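Local coordinates for design construct XXA_GVDQ (Synthetic construct, PDB 6NZ1), which is a computationally designed helical protein that assembles as a homotrimer, one of a set of closely related sequences made to adopt two different folds, at residues B[61-72]-B[81-92]. Residues are numbered along the deposited sequence; the frame is centred on the assembly and turned at random.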
loop_
_atom_site.group_PDB
_atom_site.type_symbol
_atom_site.label_atom_id
_atom_site.label_comp_id
_atom_site.label_asym_id
_atom_site.label_seq_id
_atom_site.Cartn_x
_atom_site.Cartn_y
_atom_site.Cartn_z
ATOM N N VAL B 61 7.020 10.369 -6.921
ATOM C CA VAL B 61 8.103 11.259 -6.525
ATOM C C VAL B 61 8.861 11.754 -7.751
ATOM O O VAL B 61 9.297 12.910 -7.813
ATOM C CB VAL B 61 9.023 10.526 -5.531
ATOM C CG1 VAL B 61 10.342 11.202 -5.404
ATOM C CG2 VAL B 61 8.389 10.459 -4.187
ATOM N N GLU B 62 9.044 10.894 -8.741
ATOM C CA GLU B 62 9.765 11.326 -9.928
ATOM C C GLU B 62 8.991 12.405 -10.657
ATOM O O GLU B 62 9.568 13.396 -11.120
ATOM C CB GLU B 62 10.032 10.137 -10.836
ATOM C CG GLU B 62 11.027 9.131 -10.244
ATOM C CD GLU B 62 12.381 9.751 -9.842
ATOM O OE1 GLU B 62 13.167 10.138 -10.729
ATOM O OE2 GLU B 62 12.680 9.832 -8.639
ATOM N N ILE B 63 7.681 12.237 -10.756
ATOM C CA ILE B 63 6.858 13.251 -11.390
ATOM C C ILE B 63 6.895 14.524 -10.578
ATOM O O ILE B 63 6.910 15.633 -11.122
ATOM C CB ILE B 63 5.423 12.737 -11.556
ATOM C CG1 ILE B 63 5.386 11.557 -12.506
ATOM C CG2 ILE B 63 4.497 13.830 -12.053
ATOM C CD1 ILE B 63 4.121 10.706 -12.313
ATOM N N LEU B 64 6.902 14.393 -9.262
ATOM C CA LEU B 64 6.930 15.589 -8.445
ATOM C C LEU B 64 8.240 16.332 -8.626
ATOM O O LEU B 64 8.262 17.562 -8.601
ATOM C CB LEU B 64 6.725 15.236 -6.980
ATOM C CG LEU B 64 5.396 14.687 -6.464
ATOM C CD1 LEU B 64 5.592 14.236 -4.998
ATOM C CD2 LEU B 64 4.267 15.689 -6.548
ATOM N N ARG B 65 9.346 15.608 -8.791
ATOM C CA ARG B 65 10.620 16.271 -9.038
ATOM C C ARG B 65 10.616 16.998 -10.376
ATOM O O ARG B 65 11.142 18.109 -10.481
ATOM C CB ARG B 65 11.760 15.257 -9.002
ATOM C CG ARG B 65 13.147 15.834 -9.335
ATOM C CD ARG B 65 13.554 16.846 -8.291
ATOM N NE ARG B 65 14.763 17.611 -8.582
ATOM C CZ ARG B 65 14.761 18.834 -9.091
ATOM N NH1 ARG B 65 13.608 19.405 -9.399
ATOM N NH2 ARG B 65 15.904 19.483 -9.282
ATOM N N ALA B 66 10.058 16.370 -11.412
ATOM C CA ALA B 66 9.999 16.997 -12.726
ATOM C C ALA B 66 9.140 18.246 -12.683
ATOM O O ALA B 66 9.438 19.238 -13.355
ATOM C CB ALA B 66 9.451 16.016 -13.761
ATOM N N ILE B 67 8.082 18.223 -11.877
ATOM C CA ILE B 67 7.216 19.381 -11.740
ATOM C C ILE B 67 7.967 20.541 -11.106
ATOM O O ILE B 67 7.846 21.696 -11.536
ATOM C CB ILE B 67 5.974 19.018 -10.919
ATOM C CG1 ILE B 67 5.008 18.171 -11.737
ATOM C CG2 ILE B 67 5.300 20.254 -10.484
ATOM C CD1 ILE B 67 3.859 17.606 -10.938
ATOM N N ILE B 68 8.732 20.264 -10.062
ATOM C CA ILE B 68 9.540 21.318 -9.465
ATOM C C ILE B 68 10.490 21.906 -10.502
ATOM O O ILE B 68 10.697 23.124 -10.552
ATOM C CB ILE B 68 10.287 20.779 -8.232
ATOM C CG1 ILE B 68 9.266 20.441 -7.134
ATOM C CG2 ILE B 68 11.308 21.801 -7.761
ATOM C CD1 ILE B 68 9.803 19.645 -5.959
ATOM N N GLU B 69 11.060 21.064 -11.366
ATOM C CA GLU B 69 11.937 21.572 -12.414
ATOM C C GLU B 69 11.174 22.454 -13.391
ATOM O O GLU B 69 11.696 23.476 -13.854
ATOM C CB GLU B 69 12.607 20.415 -13.148
ATOM C CG GLU B 69 13.278 20.802 -14.455
ATOM C CD GLU B 69 14.480 21.716 -14.279
ATOM O OE1 GLU B 69 14.891 21.979 -13.136
ATOM O OE2 GLU B 69 15.019 22.184 -15.302
ATOM N N ALA B 70 9.947 22.072 -13.734
ATOM C CA ALA B 70 9.161 22.903 -14.635
ATOM C C ALA B 70 8.990 24.297 -14.061
ATOM O O ALA B 70 9.226 25.301 -14.741
ATOM C CB ALA B 70 7.803 22.259 -14.892
ATOM N N LEU B 71 8.578 24.378 -12.800
ATOM C CA LEU B 71 8.415 25.667 -12.154
ATOM C C LEU B 71 9.724 26.424 -12.104
ATOM O O LEU B 71 9.738 27.650 -12.220
ATOM C CB LEU B 71 7.882 25.473 -10.744
ATOM C CG LEU B 71 6.510 24.808 -10.680
ATOM C CD1 LEU B 71 6.068 24.642 -9.239
ATOM C CD2 LEU B 71 5.506 25.624 -11.434
ATOM N N GLU B 72 10.836 25.721 -11.895
ATOM C CA GLU B 72 12.120 26.411 -11.879
ATOM C C GLU B 72 12.537 26.846 -13.280
ATOM O O GLU B 72 13.134 27.917 -13.445
ATOM C CB GLU B 72 13.203 25.530 -11.248
ATOM C CG GLU B 72 14.544 26.242 -11.033
ATOM C CD GLU B 72 15.526 25.457 -10.188
ATOM O OE1 GLU B 72 15.237 24.293 -9.836
ATOM O OE2 GLU B 72 16.590 26.016 -9.867
ATOM N N LEU B 81 10.401 27.675 -4.418
ATOM C CA LEU B 81 10.932 26.361 -4.729
ATOM C C LEU B 81 11.561 25.712 -3.513
ATOM O O LEU B 81 11.589 24.484 -3.420
ATOM C CB LEU B 81 11.967 26.462 -5.840
ATOM C CG LEU B 81 11.460 27.090 -7.135
ATOM C CD1 LEU B 81 12.609 27.398 -8.102
ATOM C CD2 LEU B 81 10.402 26.193 -7.790
ATOM N N GLU B 82 12.069 26.512 -2.574
ATOM C CA GLU B 82 12.816 25.962 -1.448
ATOM C C GLU B 82 11.937 25.063 -0.593
ATOM O O GLU B 82 12.324 23.942 -0.251
ATOM C CB GLU B 82 13.409 27.096 -0.609
ATOM N N GLU B 83 10.748 25.543 -0.228
ATOM C CA GLU B 83 9.860 24.749 0.612
ATOM C C GLU B 83 9.493 23.427 -0.061
ATOM O O GLU B 83 9.404 22.389 0.607
ATOM C CB GLU B 83 8.605 25.559 0.953
ATOM C CG GLU B 83 7.606 24.800 1.829
ATOM C CD GLU B 83 6.433 25.635 2.279
ATOM O OE1 GLU B 83 6.250 26.753 1.781
ATOM O OE2 GLU B 83 5.663 25.162 3.128
ATOM N N MET B 84 9.263 23.445 -1.377
ATOM C CA MET B 84 8.927 22.219 -2.093
ATOM C C MET B 84 10.111 21.264 -2.152
ATOM O O MET B 84 9.938 20.044 -2.094
ATOM C CB MET B 84 8.509 22.581 -3.518
ATOM C CG MET B 84 7.152 23.265 -3.661
ATOM S SD MET B 84 6.982 23.721 -5.426
ATOM C CE MET B 84 6.174 25.298 -5.269
ATOM N N LYS B 85 11.310 21.803 -2.370
ATOM C CA LYS B 85 12.496 20.968 -2.443
ATOM C C LYS B 85 12.778 20.322 -1.098
ATOM O O LYS B 85 13.205 19.170 -1.049
ATOM C CB LYS B 85 13.699 21.787 -2.916
ATOM C CG LYS B 85 13.616 22.089 -4.397
ATOM C CD LYS B 85 14.683 23.035 -4.922
ATOM C CE LYS B 85 14.533 23.191 -6.420
ATOM N NZ LYS B 85 15.646 23.977 -7.024
ATOM N N LYS B 86 12.550 21.039 0.002
ATOM C CA LYS B 86 12.753 20.442 1.316
ATOM C C LYS B 86 11.772 19.301 1.554
ATOM O O LYS B 86 12.157 18.221 2.006
ATOM C CB LYS B 86 12.610 21.504 2.399
ATOM C CG LYS B 86 12.808 20.993 3.813
ATOM C CD LYS B 86 12.240 21.954 4.850
ATOM N N LEU B 87 10.494 19.526 1.258
ATOM C CA LEU B 87 9.499 18.486 1.472
ATOM C C LEU B 87 9.777 17.254 0.622
ATOM O O LEU B 87 9.555 16.127 1.067
ATOM C CB LEU B 87 8.112 19.035 1.175
ATOM C CG LEU B 87 7.546 20.061 2.157
ATOM C CD1 LEU B 87 6.179 20.563 1.642
ATOM C CD2 LEU B 87 7.415 19.512 3.568
ATOM N N LEU B 88 10.244 17.433 -0.607
ATOM C CA LEU B 88 10.497 16.259 -1.428
ATOM C C LEU B 88 11.740 15.527 -0.968
ATOM O O LEU B 88 11.792 14.295 -1.028
ATOM C CB LEU B 88 10.644 16.647 -2.889
ATOM C CG LEU B 88 10.725 15.481 -3.870
ATOM C CD1 LEU B 88 9.387 14.758 -3.860
ATOM C CD2 LEU B 88 11.067 15.913 -5.275
ATOM N N LYS B 89 12.771 16.275 -0.563
ATOM C CA LYS B 89 13.954 15.663 0.021
ATOM C C LYS B 89 13.553 14.758 1.173
ATOM O O LYS B 89 13.942 13.590 1.225
ATOM C CB LYS B 89 14.934 16.747 0.487
ATOM C CG LYS B 89 16.223 16.252 1.138
ATOM C CD LYS B 89 16.917 17.381 1.899
ATOM C CE LYS B 89 18.256 16.960 2.476
ATOM N NZ LYS B 89 19.252 16.578 1.431
ATOM N N ASP B 90 12.753 15.287 2.099
ATOM C CA ASP B 90 12.336 14.514 3.258
ATOM C C ASP B 90 11.560 13.276 2.833
ATOM O O ASP B 90 11.795 12.173 3.335
ATOM C CB ASP B 90 11.493 15.390 4.182
ATOM C CG ASP B 90 12.308 16.474 4.897
ATOM O OD1 ASP B 90 13.539 16.579 4.697
ATOM O OD2 ASP B 90 11.692 17.240 5.671
ATOM N N LEU B 91 10.626 13.437 1.902
ATOM C CA LEU B 91 9.865 12.291 1.431
ATOM C C LEU B 91 10.766 11.246 0.793
ATOM O O LEU B 91 10.594 10.045 1.017
ATOM C CB LEU B 91 8.815 12.750 0.434
ATOM C CG LEU B 91 8.078 11.652 -0.313
ATOM C CD1 LEU B 91 7.356 10.789 0.658
ATOM C CD2 LEU B 91 7.138 12.288 -1.297
ATOM N N LYS B 92 11.715 11.682 -0.028
ATOM C CA LYS B 92 12.653 10.748 -0.624
ATOM C C LYS B 92 13.446 9.989 0.438
ATOM O O LYS B 92 13.830 8.833 0.221
ATOM C CB LYS B 92 13.583 11.507 -1.554
ATOM C CG LYS B 92 13.021 11.799 -2.933
ATOM C CD LYS B 92 14.177 12.236 -3.816
ATOM C CE LYS B 92 13.828 12.286 -5.265
ATOM N NZ LYS B 92 15.056 12.648 -6.072
#
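Ile68 and Leu88 interlock between the long helix 29-73 and the C-terminal helix 78-94. Leu88 is a knob in a hole formed by Val61, Leu64, Arg65 and Ile68. Its two methyls divide the hole. CD1 lies 4.0 Å from Leu64 CD1 and also meets Val61 CG1. CD2 lies 3.8 Å from Arg65 CB and reaches Ile68 CD1. Ile68 has CG1 beside its backbone N (chi1 -67°), and CG2 beside the carbonyl carbon. The branches thus part: CD1 packs on Met84 CB at 4.0 Å, and CG2 rests on Lys85 CE at 3.8 Å.

The two helices form an antiparallel hairpin, with segment axes at 164° and 10.8 Å apart at closest approach. The Leu88 knob is consistent with coiled-coil packing. In the homotrimer, Leu64 also packs on Leu64 of the third subunit, and Leu71 on Leu71 of the second.

At the end away from the turn, beside Leu88, Val61 CG2 touches Leu91 CD2, and its CG1 meets the aliphatic chain of Lys92. Near the turn, Leu81 CD1 lies 3.7 Å from Glu72 CG. The extended Lys85 chain brings NZ to Glu72 OE1 at 2.9 Å, a salt bridge in which NZ comes from above the carboxylate plane, 45° out of it. With an alanine at Glu72, the Lys85 ammonium would probably lose this mate, and Leu81 CD1 the contact with CG.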